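Local coordinates for protein putative thioesterase (Escherichia coli, PDB 5UGZ) that acts as a type II thioesterase of the colibactin NRPS/PKS pathway, releasing biosynthetic intermediates, probably by hydrolysing the thioester that holds them to the assembly line, at residues Asp212-Leu215 with Ala216-Lys219; Pro143-Ala146 with Phe147-Ile151; Leu79-Gln82 with Phe83-His86; Asn250-Ile253 with Glu254-Ile258; Leu70-Val73 with Asp74-Asp78. All coordinates share one frame; numbering follows the deposited sequence.

In the fold
The five contacts are local turns of helix that lie in different parts of an alpha/beta-hydrolase fold built on a parallel six-stranded sheet. Contacts 5 and 3 follow one another on helix 72-83, their centres 13 Å apart, and their inward residues M72 and L79 lie near the probable nucleophile elbow (G96, S98, G100). Contact 1 lies in the connection between strands 198-203 and 225-230, with its nearest atoms about 11 Å from those of contact 5. Contact 2 lies on helix 144-154, probably part of the lid, and contact 4 on the C-terminal helix; their centres are 42 Å apart, on opposite sides of the chain's centre. Of the five, contact 5 has a bound beta-mercaptoethanol beside it.

Contact 1 of 5, residues Asp212-Leu215 with Ala216-Lys219; sequences DELL and AWEK
L214 overlaps the indole of W217 through one methyl: CD2 lies 3.5 Å from CD1 of W217, at the edge of the ring and near its plane. The two side chains run alongside each other, pointing the same way, and the carbonyl O of L214 also lies in the indole plane at the ring's edge. CG of L214 anti to its carbonyl carbon (chi1 -65°), together with chi2, sets the CD2 branch there. NE1, also close to CD2, donates to the carbonyl of C127, while the ring stacks on F124 and touches I198 and L200. Replacing W217 with an alanine would probably leave the C127 carbonyl without this donor and open a gap beside L214 and F124. K219 folds back to donate from NZ to A216 O at 3.1 Å, in the carbonyl plane and on a lone pair, and NZ also forms a salt bridge with D131; E213 forms one with R128. A216 N to E213 O (3.0 Å), W217 N to L214 O (3.1 Å) and a weak E218 N to L215 O make the i to i+3 pattern of a 3-10 helix, here in the connection between strands 198-203 and 225-230.

Contact 2 of 5, residues Pro143-Ala146 with Phe147-Ile151; sequences PDQA and FMEEI
The amide of Q145 and the carboxylate of E149 stand almost perpendicular, their planes 87° apart, and the touch is made not by the amide but by the methylene: OE2 of E149 lies 3.3 Å from CG of Q145. The phenyl ring of F147 has CG2 of I151 on one face, 3.8 Å above the plane and displaced toward the rim, and it meets Y179 edge-to-face. Its own backbone N donates to P143 O at 2.8 Å, nearly in line with the carbonyl bond. P143 is the N-cap residue of helix 144-154, and its carbonyl opens the i to i+4 series, continued by M148 N to D144 O (3.1 Å), E149 N to Q145 O and E150 N to A146 O. This helix and helix 165-183 come between strands 121-125 and 198-203 in the sequence, a placement consistent with the lid that type II thioesterases insert into the alpha/beta-hydrolase fold. The inward side of the turn faces that second helix: M148 rests on M168 and T172, I151 touches I175, and D144 forms a salt bridge with K176. E149 keeps CG anti to its carbonyl carbon (chi1 -63°) and its chain extended, which lays CG 3.2 Å from the Q145 carbonyl O and carries the carboxylate back along the helix. On the buried side CG of M148 lies 3.5 Å from D144 O.

Contact 3 of 5, residues Leu79-Gln82 with Phe83-His86; sequences LYQQ and FVKH
OE1 of Q82 takes a short hydrogen bond, 2.6 Å, from NZ of K85, which approaches from 36° above the amide's carbonyl plane instead of along a lone pair. The pair joins the last turn of helix 72-83 to the loop after it, on the connection that leads from strand 50-54 to strand 91-97 in the alpha/beta-hydrolase sheet. Bends at chi2, chi3 and chi4 curl the lysine back beside the glutamine, whose NE2 is engaged by D78 O; both ends of the amide are therefore fixed. Along the backbone F83 N donates to L79 O and V84 N to Y80 O, whereas K85 N reaches Q82 O at 2.8 Å, an i to i+3 bond made once V84 has left helical angles. The other side of the turn is aromatic. With CG anti to the backbone N (chi1 179°), the Y80 ring swings alongside the next turn, where V84 lays CG1 over one face, 3.6 Å from its centroid, in a CH-pi contact. F83 lies next to it with planes 30° apart but barely overlapping, CD2 being 3.7 Å from CE1 of Y80. Beyond them H114 stacks on Y80, and H116 binds its hydroxyl. An alanine in place of Y80 would probably leave V84 without its aromatic floor and H116 without its hydroxyl partner. CG1 of V84 lies 3.2 Å from CZ of Y80, a close carbon-carbon approach.

Contact 4 of 5, residues Asn250-Ile253 with Glu254-Ile258; sequences NQTI and ESLEI
S255 turns its hydroxyl back along the helix onto the carbonyl of Q251, with OG 2.6 Å from Q251 O and nearly in line with the C=O bond. OG stands anti to the serine's carbonyl carbon (chi1 -65°), the orientation that brings it to the preceding turn. The same oxygen also receives S255 N at 3.0 Å, from 44° above the carbonyl plane, and is thus gripped twice by one residue. On another side of the helix I253 and E257 meet at a slant: the extended glutamate puts CG only 3.0 Å from I253 O, and OE2 comes to 3.8 Å from the CG2 methyl of I253, while that carboxylate oxygen is hydrogen-bonded to ND2 of N49. These residues belong to helix 242-259 of the alpha/beta-hydrolase fold, the last helix of the chain, after strand 225-230 and the short helix 237-240. Toward the sheet, I253 touches I50, and T252 and L256 both reach A121; CG of L256 also lies 3.4 Å from T252 O. N250, one turn before E254, binds V45 and S47 through its amide, and its carbonyl O takes E254 N at 2.8 Å. The Q251 amide oxygen, for its part, is held by R226.

Contact 5 of 5, residues Leu70-Val73 with Asp74-Asp78; sequences LTMV and DAVAD
T71 and D74 meet through oxygen, OG1 of the threonine donating a weak 3.2 Å hydrogen bond to OD1 of the aspartate. CB of D74 lies 3.4 Å from T71 O, and CB of L70 packs against OD1 at 3.7 Å. OG1 sits between the backbone N and the carbonyl carbon of its own residue (chi1 37°), a crowded position that turns it toward the carboxylate. On the buried side M72, bent at chi2 and chi3, brings SD to 4.2 Å from CG2 of V76, and that methyl also rests 3.2 Å from M72 O. T71 is the N-cap residue of helix 72-83, although its side chain makes no capping bond; its carbonyl instead receives A75 N at 2.8 Å, the first of the i to i+4 bonds, followed by V76 N to M72 O and A77 N to V73 O. The backbone N of T71 is buried here without a partner. Farther out, the helix packs on helix 99-113, which starts at the probable nucleophile elbow: M72 touches I102 and M103, A75 also meets M103, and A77 lies on Y110. D78 N closes the next turn on D74 O, and the carboxylate of D78 forms a salt bridge with R63. A bound beta-mercaptoethanol, probably from the crystallisation liquor, lies about 4 Å from the D74 side chain.

Contact 1 of 5, residues Asp212-Leu215 with Ala216-Lys219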
loop_
_atom_site.group_PDB
_atom_site.type_symbol
_atom_site.label_atom_id
_atom_site.label_comp_id
_atom_site.label_asym_id
_atom_site.label_seq_id
_atom_site.Cartn_x
_atom_site.Cartn_y
_atom_site.Cartn_z
ATOM N N ASP A 212 10.215 -11.309 -10.832
ATOM C CA ASP A 212 9.728 -12.020 -12.005
ATOM C C ASP A 212 8.206 -12.049 -12.074
ATOM O O ASP A 212 7.651 -12.171 -13.168
ATOM C CB ASP A 212 10.290 -13.443 -12.000
ATOM C CG ASP A 212 9.949 -14.205 -10.725
ATOM O OD1 ASP A 212 9.320 -13.604 -9.818
ATOM O OD2 ASP A 212 10.312 -15.400 -10.628
ATOM N N GLU A 213 7.526 -11.924 -10.936
ATOM C CA GLU A 213 6.080 -12.099 -10.867
ATOM C C GLU A 213 5.303 -10.862 -11.294
ATOM O O GLU A 213 4.110 -10.976 -11.600
ATOM C CB GLU A 213 5.659 -12.456 -9.441
ATOM C CG GLU A 213 5.797 -13.907 -9.042
ATOM C CD GLU A 213 5.095 -14.194 -7.719
ATOM O OE1 GLU A 213 4.776 -13.226 -6.996
ATOM O OE2 GLU A 213 4.859 -15.382 -7.399
ATOM N N LEU A 214 5.942 -9.691 -11.295
ATOM C CA LEU A 214 5.237 -8.427 -11.460
ATOM C C LEU A 214 4.665 -8.252 -12.855
ATOM O O LEU A 214 3.877 -7.327 -13.073
ATOM C CB LEU A 214 6.170 -7.265 -11.110
ATOM C CG LEU A 214 6.575 -7.268 -9.635
ATOM C CD1 LEU A 214 7.739 -6.365 -9.438
ATOM C CD2 LEU A 214 5.412 -6.853 -8.744
ATOM N N LEU A 215 5.025 -9.123 -13.793
ATOM C CA LEU A 215 4.413 -9.088 -15.112
ATOM C C LEU A 215 2.927 -9.429 -15.058
ATOM O O LEU A 215 2.175 -9.049 -15.965
ATOM C CB LEU A 215 5.172 -10.045 -16.036
ATOM C CG LEU A 215 6.686 -9.799 -16.047
ATOM C CD1 LEU A 215 7.440 -10.944 -16.726
ATOM C CD2 LEU A 215 6.999 -8.460 -16.711
ATOM N N ALA A 216 2.485 -10.128 -14.009
ATOM C CA ALA A 216 1.077 -10.430 -13.806
ATOM C C ALA A 216 0.256 -9.205 -13.456
ATOM O O ALA A 216 -0.955 -9.329 -13.276
ATOM C CB ALA A 216 0.917 -11.470 -12.703
ATOM N N TRP A 217 0.886 -8.044 -13.321
ATOM C CA TRP A 217 0.178 -6.816 -13.000
ATOM C C TRP A 217 -0.466 -6.166 -14.214
ATOM O O TRP A 217 -1.391 -5.368 -14.048
ATOM C CB TRP A 217 1.148 -5.817 -12.356
ATOM C CG TRP A 217 1.178 -5.790 -10.849
ATOM C CD1 TRP A 217 2.215 -6.155 -10.044
ATOM C CD2 TRP A 217 0.143 -5.317 -9.982
ATOM N NE1 TRP A 217 1.889 -5.950 -8.724
ATOM C CE2 TRP A 217 0.622 -5.432 -8.658
ATOM C CE3 TRP A 217 -1.142 -4.802 -10.195
ATOM C CZ2 TRP A 217 -0.151 -5.064 -7.543
ATOM C CZ3 TRP A 217 -1.913 -4.437 -9.079
ATOM C CH2 TRP A 217 -1.411 -4.575 -7.776
ATOM N N GLU A 218 -0.012 -6.497 -15.428
ATOM C CA GLU A 218 -0.346 -5.712 -16.611
ATOM C C GLU A 218 -1.771 -5.939 -17.102
ATOM O O GLU A 218 -2.362 -5.034 -17.706
ATOM C CB GLU A 218 0.672 -6.014 -17.716
ATOM C CG GLU A 218 2.068 -5.484 -17.373
ATOM C CD GLU A 218 3.165 -6.010 -18.277
ATOM O OE1 GLU A 218 2.853 -6.618 -19.328
ATOM O OE2 GLU A 218 4.351 -5.818 -17.924
ATOM N N LYS A 219 -2.357 -7.111 -16.856
ATOM C CA LYS A 219 -3.724 -7.342 -17.320
ATOM C C LYS A 219 -4.775 -6.541 -16.554
ATOM O O LYS A 219 -5.939 -6.528 -16.972
ATOM C CB LYS A 219 -4.068 -8.827 -17.225
ATOM C CG LYS A 219 -3.809 -9.415 -15.857
ATOM C CD LYS A 219 -4.461 -10.765 -15.709
ATOM C CE LYS A 219 -4.157 -11.374 -14.356
ATOM N NZ LYS A 219 -2.706 -11.669 -14.205
#

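Contact 2 of 5, residues Pro143-Ala146 with Phe147-Ile151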
loop_
_atom_site.group_PDB
_atom_site.type_symbol
_atom_site.label_atom_id
_atom_site.label_comp_id
_atom_site.label_asym_id
_atom_site.label_seq_id
_atom_site.Cartn_x
_atom_site.Cartn_y
_atom_site.Cartn_z
ATOM N N PRO A 143 2.604 -18.273 17.611
ATOM C CA PRO A 143 2.714 -17.506 18.857
ATOM C C PRO A 143 3.405 -16.176 18.596
ATOM O O PRO A 143 4.256 -16.063 17.710
ATOM C CB PRO A 143 3.560 -18.412 19.752
ATOM C CG PRO A 143 3.294 -19.783 19.237
ATOM C CD PRO A 143 3.010 -19.680 17.782
ATOM N N ASP A 144 3.031 -15.158 19.378
ATOM C CA ASP A 144 3.521 -13.812 19.107
ATOM C C ASP A 144 5.041 -13.778 19.046
ATOM O O ASP A 144 5.620 -13.166 18.143
ATOM C CB ASP A 144 3.002 -12.830 20.161
ATOM C CG ASP A 144 1.500 -12.571 20.042
ATOM O OD1 ASP A 144 0.888 -12.933 19.016
ATOM O OD2 ASP A 144 0.928 -11.998 20.988
ATOM N N GLN A 145 5.705 -14.450 19.981
ATOM C CA GLN A 145 7.162 -14.412 20.019
ATOM C C GLN A 145 7.767 -14.998 18.749
ATOM O O GLN A 145 8.709 -14.435 18.177
ATOM C CB GLN A 145 7.668 -15.168 21.239
ATOM C CG GLN A 145 9.174 -15.260 21.284
ATOM C CD GLN A 145 9.765 -14.260 22.230
ATOM O OE1 GLN A 145 10.070 -13.123 21.845
ATOM N NE2 GLN A 145 9.916 -14.662 23.493
ATOM N N ALA A 146 7.244 -16.142 18.300
ATOM C CA ALA A 146 7.757 -16.779 17.091
ATOM C C ALA A 146 7.415 -15.981 15.831
ATOM O O ALA A 146 8.213 -15.938 14.887
ATOM C CB ALA A 146 7.208 -18.201 16.992
ATOM N N PHE A 147 6.234 -15.358 15.794
ATOM C CA PHE A 147 5.856 -14.517 14.662
ATOM C C PHE A 147 6.850 -13.375 14.474
ATOM O O PHE A 147 7.427 -13.206 13.394
ATOM C CB PHE A 147 4.433 -13.983 14.876
ATOM C CG PHE A 147 3.973 -13.011 13.821
ATOM C CD1 PHE A 147 3.493 -13.465 12.598
ATOM C CD2 PHE A 147 4.000 -11.645 14.059
ATOM C CE1 PHE A 147 3.068 -12.568 11.617
ATOM C CE2 PHE A 147 3.576 -10.743 13.083
ATOM C CZ PHE A 147 3.107 -11.208 11.863
ATOM N N MET A 148 7.089 -12.595 15.529
ATOM C CA MET A 148 7.943 -11.420 15.400
ATOM C C MET A 148 9.373 -11.793 15.044
ATOM O O MET A 148 10.045 -11.038 14.332
ATOM C CB MET A 148 7.912 -10.600 16.683
ATOM C CG MET A 148 6.538 -10.025 17.001
ATOM S SD MET A 148 5.935 -8.941 15.693
ATOM C CE MET A 148 7.205 -7.679 15.705
ATOM N N GLU A 149 9.862 -12.936 15.533
ATOM C CA GLU A 149 11.185 -13.389 15.123
ATOM C C GLU A 149 11.193 -13.729 13.640
ATOM O O GLU A 149 12.151 -13.414 12.927
ATOM C CB GLU A 149 11.628 -14.582 15.975
ATOM C CG GLU A 149 11.784 -14.264 17.472
ATOM C CD GLU A 149 12.332 -15.435 18.297
ATOM O OE1 GLU A 149 13.500 -15.823 18.085
ATOM O OE2 GLU A 149 11.598 -15.968 19.164
ATOM N N GLU A 150 10.113 -14.329 13.146
ATOM C CA GLU A 150 10.077 -14.688 11.733
ATOM C C GLU A 150 10.016 -13.457 10.839
ATOM O O GLU A 150 10.618 -13.442 9.760
ATOM C CB GLU A 150 8.895 -15.601 11.442
ATOM C CG GLU A 150 8.868 -16.066 10.005
ATOM C CD GLU A 150 10.076 -16.923 9.635
ATOM O OE1 GLU A 150 10.674 -17.562 10.529
ATOM O OE2 GLU A 150 10.427 -16.965 8.442
ATOM N N ILE A 151 9.271 -12.424 11.239
ATOM C CA ILE A 151 9.137 -11.297 10.323
ATOM C C ILE A 151 10.360 -10.394 10.407
ATOM O O ILE A 151 10.710 -9.735 9.424
ATOM C CB ILE A 151 7.825 -10.518 10.547
ATOM C CG1 ILE A 151 7.801 -9.811 11.899
ATOM C CG2 ILE A 151 6.608 -11.434 10.355
ATOM C CD1 ILE A 151 6.682 -8.784 11.999
#

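Contact 3 of 5, residues Leu79-Gln82 with Phe83-His86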
loop_
_atom_site.group_PDB
_atom_site.type_symbol
_atom_site.label_atom_id
_atom_site.label_comp_id
_atom_site.label_asym_id
_atom_site.label_seq_id
_atom_site.Cartn_x
_atom_site.Cartn_y
_atom_site.Cartn_z
ATOM N N LEU A 79 -11.646 1.883 4.950
ATOM C CA LEU A 79 -10.865 2.931 4.277
ATOM C C LEU A 79 -11.729 3.785 3.352
ATOM O O LEU A 79 -11.533 5.003 3.267
ATOM C CB LEU A 79 -9.711 2.319 3.495
ATOM C CG LEU A 79 -8.559 1.870 4.380
ATOM C CD1 LEU A 79 -7.505 1.194 3.529
ATOM C CD2 LEU A 79 -7.981 3.034 5.148
ATOM N N TYR A 80 -12.695 3.173 2.652
ATOM C CA TYR A 80 -13.607 3.961 1.838
ATOM C C TYR A 80 -14.292 5.048 2.655
ATOM O O TYR A 80 -14.476 6.171 2.170
ATOM C CB TYR A 80 -14.652 3.070 1.180
ATOM C CG TYR A 80 -15.607 3.901 0.353
ATOM C CD1 TYR A 80 -15.208 4.438 -0.872
ATOM C CD2 TYR A 80 -16.888 4.192 0.813
ATOM C CE1 TYR A 80 -16.071 5.222 -1.624
ATOM C CE2 TYR A 80 -17.747 4.976 0.061
ATOM C CZ TYR A 80 -17.327 5.481 -1.157
ATOM O OH TYR A 80 -18.169 6.258 -1.908
ATOM N N GLN A 81 -14.701 4.734 3.892
ATOM C CA GLN A 81 -15.277 5.762 4.756
ATOM C C GLN A 81 -14.271 6.883 5.018
ATOM O O GLN A 81 -14.648 8.057 5.138
ATOM C CB GLN A 81 -15.758 5.147 6.080
ATOM C CG GLN A 81 -16.979 4.245 5.974
ATOM C CD GLN A 81 -18.113 4.880 5.191
ATOM O OE1 GLN A 81 -18.160 6.104 5.014
ATOM N NE2 GLN A 81 -19.029 4.051 4.701
ATOM N N GLN A 82 -12.988 6.540 5.129
ATOM C CA GLN A 82 -11.962 7.573 5.237
ATOM C C GLN A 82 -11.880 8.385 3.951
ATOM O O GLN A 82 -11.941 9.620 3.970
ATOM C CB GLN A 82 -10.610 6.934 5.554
ATOM C CG GLN A 82 -10.637 5.952 6.701
ATOM C CD GLN A 82 -11.394 6.492 7.870
ATOM O OE1 GLN A 82 -11.137 7.611 8.315
ATOM N NE2 GLN A 82 -12.367 5.718 8.367
ATOM N N PHE A 83 -11.752 7.685 2.825
ATOM C CA PHE A 83 -11.674 8.299 1.507
ATOM C C PHE A 83 -12.736 9.377 1.321
ATOM O O PHE A 83 -12.425 10.482 0.861
ATOM C CB PHE A 83 -11.799 7.182 0.462
ATOM C CG PHE A 83 -11.999 7.653 -0.949
ATOM C CD1 PHE A 83 -10.925 8.060 -1.719
ATOM C CD2 PHE A 83 -13.259 7.642 -1.516
ATOM C CE1 PHE A 83 -11.108 8.460 -3.003
ATOM C CE2 PHE A 83 -13.444 8.047 -2.809
ATOM C CZ PHE A 83 -12.376 8.458 -3.547
ATOM N N VAL A 84 -13.989 9.091 1.704
ATOM C CA VAL A 84 -15.099 9.998 1.415
ATOM C C VAL A 84 -15.172 11.118 2.440
ATOM O O VAL A 84 -16.143 11.875 2.474
ATOM C CB VAL A 84 -16.446 9.254 1.335
ATOM C CG1 VAL A 84 -16.421 8.230 0.215
ATOM C CG2 VAL A 84 -16.802 8.609 2.659
ATOM N N LYS A 85 -14.150 11.241 3.282
ATOM C CA LYS A 85 -14.052 12.401 4.158
ATOM C C LYS A 85 -13.397 13.595 3.475
ATOM O O LYS A 85 -13.544 14.722 3.958
ATOM C CB LYS A 85 -13.283 12.040 5.436
ATOM C CG LYS A 85 -13.902 10.875 6.180
ATOM C CD LYS A 85 -14.165 11.222 7.624
ATOM C CE LYS A 85 -12.895 11.103 8.438
ATOM N NZ LYS A 85 -12.611 9.687 8.792
ATOM N N HIS A 86 -12.694 13.372 2.352
ATOM C CA HIS A 86 -12.053 14.451 1.613
ATOM C C HIS A 86 -12.276 14.356 0.109
ATOM O O HIS A 86 -11.650 15.124 -0.629
ATOM C CB HIS A 86 -10.536 14.491 1.864
ATOM C CG HIS A 86 -10.147 14.471 3.315
ATOM N ND1 HIS A 86 -10.558 15.433 4.215
ATOM C CD2 HIS A 86 -9.374 13.609 4.016
ATOM C CE1 HIS A 86 -10.067 15.155 5.408
ATOM N NE2 HIS A 86 -9.344 14.054 5.315
#

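Contact 4 of 5, residues Asn250-Ile253 with Glu254-Ile258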
loop_
_atom_site.group_PDB
_atom_site.type_symbol
_atom_site.label_atom_id
_atom_site.label_comp_id
_atom_site.label_asym_id
_atom_site.label_seq_id
_atom_site.Cartn_x
_atom_site.Cartn_y
_atom_site.Cartn_z
ATOM N N ASN A 250 5.722 12.229 -8.693
ATOM C CA ASN A 250 5.621 13.576 -9.257
ATOM C C ASN A 250 5.657 13.540 -10.782
ATOM O O ASN A 250 4.846 14.190 -11.444
ATOM C CB ASN A 250 6.750 14.465 -8.721
ATOM C CG ASN A 250 6.535 14.902 -7.266
ATOM O OD1 ASN A 250 5.435 14.806 -6.718
ATOM N ND2 ASN A 250 7.601 15.399 -6.645
ATOM N N GLN A 251 6.595 12.773 -11.346
ATOM C CA GLN A 251 6.787 12.681 -12.793
ATOM C C GLN A 251 5.657 11.927 -13.479
ATOM O O GLN A 251 5.343 12.203 -14.642
ATOM C CB GLN A 251 8.111 11.987 -13.083
ATOM C CG GLN A 251 8.170 11.354 -14.447
ATOM C CD GLN A 251 9.247 10.314 -14.538
ATOM O OE1 GLN A 251 9.230 9.316 -13.827
ATOM N NE2 GLN A 251 10.202 10.546 -15.410
ATOM N N THR A 252 5.055 10.961 -12.786
ATOM C CA THR A 252 3.878 10.272 -13.308
ATOM C C THR A 252 2.697 11.224 -13.453
ATOM O O THR A 252 2.009 11.235 -14.484
ATOM C CB THR A 252 3.514 9.122 -12.380
ATOM O OG1 THR A 252 4.639 8.246 -12.283
ATOM C CG2 THR A 252 2.296 8.363 -12.915
ATOM N N ILE A 253 2.458 12.031 -12.419
ATOM C CA ILE A 253 1.342 12.970 -12.412
ATOM C C ILE A 253 1.609 14.139 -13.354
ATOM O O ILE A 253 0.725 14.567 -14.106
ATOM C CB ILE A 253 1.078 13.436 -10.971
ATOM C CG1 ILE A 253 0.527 12.263 -10.152
ATOM C CG2 ILE A 253 0.125 14.641 -10.950
ATOM C CD1 ILE A 253 0.217 12.596 -8.727
ATOM N N GLU A 254 2.830 14.679 -13.326
ATOM C CA GLU A 254 3.183 15.745 -14.257
ATOM C C GLU A 254 3.032 15.275 -15.700
ATOM O O GLU A 254 2.587 16.034 -16.564
ATOM C CB GLU A 254 4.607 16.230 -13.945
ATOM C CG GLU A 254 5.382 16.848 -15.092
ATOM C CD GLU A 254 5.009 18.296 -15.346
ATOM O OE1 GLU A 254 3.887 18.683 -14.952
ATOM O OE2 GLU A 254 5.832 19.041 -15.941
ATOM N N SER A 255 3.360 14.013 -15.967
ATOM C CA SER A 255 3.268 13.494 -17.328
ATOM C C SER A 255 1.823 13.316 -17.779
ATOM O O SER A 255 1.541 13.409 -18.979
ATOM C CB SER A 255 4.027 12.171 -17.434
ATOM O OG SER A 255 5.411 12.367 -17.222
ATOM N N LEU A 256 0.901 13.044 -16.836
ATOM C CA LEU A 256 -0.520 12.913 -17.135
ATOM C C LEU A 256 -1.208 14.261 -17.288
ATOM O O LEU A 256 -2.219 14.364 -17.984
ATOM C CB LEU A 256 -1.217 12.113 -16.035
ATOM C CG LEU A 256 -0.982 10.617 -16.068
ATOM C CD1 LEU A 256 -1.430 9.970 -14.777
ATOM C CD2 LEU A 256 -1.721 10.048 -17.233
ATOM N N GLU A 257 -0.687 15.305 -16.656
ATOM C CA GLU A 257 -1.246 16.635 -16.866
ATOM C C GLU A 257 -0.934 17.190 -18.261
ATOM O O GLU A 257 -1.597 18.141 -18.704
ATOM C CB GLU A 257 -0.728 17.553 -15.760
ATOM C CG GLU A 257 -1.069 16.978 -14.393
ATOM C CD GLU A 257 -0.613 17.831 -13.227
ATOM O OE1 GLU A 257 0.480 18.432 -13.334
ATOM O OE2 GLU A 257 -1.347 17.887 -12.202
ATOM N N ILE A 258 0.039 16.607 -18.960
ATOM C CA ILE A 258 0.413 17.045 -20.306
ATOM C C ILE A 258 -0.372 16.291 -21.381
ATOM O O ILE A 258 -0.937 16.904 -22.288
ATOM C CB ILE A 258 1.942 16.885 -20.517
ATOM C CG1 ILE A 258 2.761 17.551 -19.392
ATOM C CG2 ILE A 258 2.360 17.403 -21.892
ATOM C CD1 ILE A 258 2.711 19.043 -19.382
#

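Contact 5 of 5, residues Leu70-Val73 with Asp74-Asp78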
loop_
_atom_site.group_PDB
_atom_site.type_symbol
_atom_site.label_atom_id
_atom_site.label_comp_id
_atom_site.label_asym_id
_atom_site.label_seq_id
_atom_site.Cartn_x
_atom_site.Cartn_y
_atom_site.Cartn_z
ATOM N N LEU A 70 -11.431 -7.074 10.522
ATOM C CA LEU A 70 -11.641 -8.514 10.622
ATOM C C LEU A 70 -11.253 -9.217 9.325
ATOM O O LEU A 70 -10.612 -10.267 9.347
ATOM C CB LEU A 70 -13.100 -8.819 10.970
ATOM C CG LEU A 70 -13.364 -9.340 12.385
ATOM C CD1 LEU A 70 -13.783 -10.802 12.349
ATOM C CD2 LEU A 70 -12.139 -9.152 13.265
ATOM N N THR A 71 -11.648 -8.631 8.199
ATOM C CA THR A 71 -11.342 -9.202 6.893
ATOM C C THR A 71 -11.044 -8.116 5.864
ATOM O O THR A 71 -11.484 -6.975 6.004
ATOM C CB THR A 71 -12.498 -10.080 6.376
ATOM O OG1 THR A 71 -13.751 -9.489 6.741
ATOM C CG2 THR A 71 -12.410 -11.479 6.967
ATOM N N MET A 72 -10.293 -8.482 4.830
ATOM C CA MET A 72 -9.932 -7.547 3.769
ATOM C C MET A 72 -11.138 -6.747 3.307
ATOM O O MET A 72 -11.029 -5.542 3.053
ATOM C CB MET A 72 -9.308 -8.293 2.589
ATOM C CG MET A 72 -8.991 -7.402 1.381
ATOM S SD MET A 72 -7.616 -6.281 1.694
ATOM C CE MET A 72 -6.306 -7.456 2.050
ATOM N N VAL A 73 -12.301 -7.387 3.186
ATOM C CA VAL A 73 -13.451 -6.638 2.703
ATOM C C VAL A 73 -13.888 -5.609 3.729
ATOM O O VAL A 73 -14.290 -4.499 3.366
ATOM C CB VAL A 73 -14.607 -7.571 2.313
ATOM C CG1 VAL A 73 -15.118 -8.321 3.505
ATOM C CG2 VAL A 73 -15.717 -6.739 1.737
ATOM N N ASP A 74 -13.826 -5.956 5.020
ATOM C CA ASP A 74 -14.159 -4.983 6.066
ATOM C C ASP A 74 -13.139 -3.861 6.125
ATOM O O ASP A 74 -13.497 -2.697 6.347
ATOM C CB ASP A 74 -14.233 -5.648 7.435
ATOM C CG ASP A 74 -15.405 -6.575 7.567
ATOM O OD1 ASP A 74 -15.392 -7.422 8.480
ATOM O OD2 ASP A 74 -16.339 -6.459 6.764
ATOM N N ALA A 75 -11.863 -4.196 5.970
ATOM C CA ALA A 75 -10.824 -3.175 5.966
ATOM C C ALA A 75 -10.969 -2.223 4.784
ATOM O O ALA A 75 -10.681 -1.030 4.918
ATOM C CB ALA A 75 -9.458 -3.843 5.965
ATOM N N VAL A 76 -11.426 -2.722 3.633
ATOM C CA VAL A 76 -11.639 -1.864 2.466
ATOM C C VAL A 76 -12.828 -0.924 2.685
ATOM O O VAL A 76 -12.763 0.263 2.354
ATOM C CB VAL A 76 -11.827 -2.716 1.198
ATOM C CG1 VAL A 76 -12.303 -1.841 0.084
ATOM C CG2 VAL A 76 -10.517 -3.386 0.814
ATOM N N ALA A 77 -13.938 -1.444 3.212
ATOM C CA ALA A 77 -15.075 -0.594 3.565
ATOM C C ALA A 77 -14.678 0.482 4.571
ATOM O O ALA A 77 -15.151 1.619 4.496
ATOM C CB ALA A 77 -16.208 -1.458 4.126
ATOM N N ASP A 78 -13.838 0.122 5.546
ATOM C CA ASP A 78 -13.329 1.068 6.535
ATOM C C ASP A 78 -12.564 2.207 5.868
ATOM O O ASP A 78 -12.807 3.380 6.157
ATOM C CB ASP A 78 -12.455 0.302 7.534
ATOM C CG ASP A 78 -11.839 1.178 8.614
ATOM O OD1 ASP A 78 -12.571 1.631 9.519
ATOM O OD2 ASP A 78 -10.601 1.352 8.586
#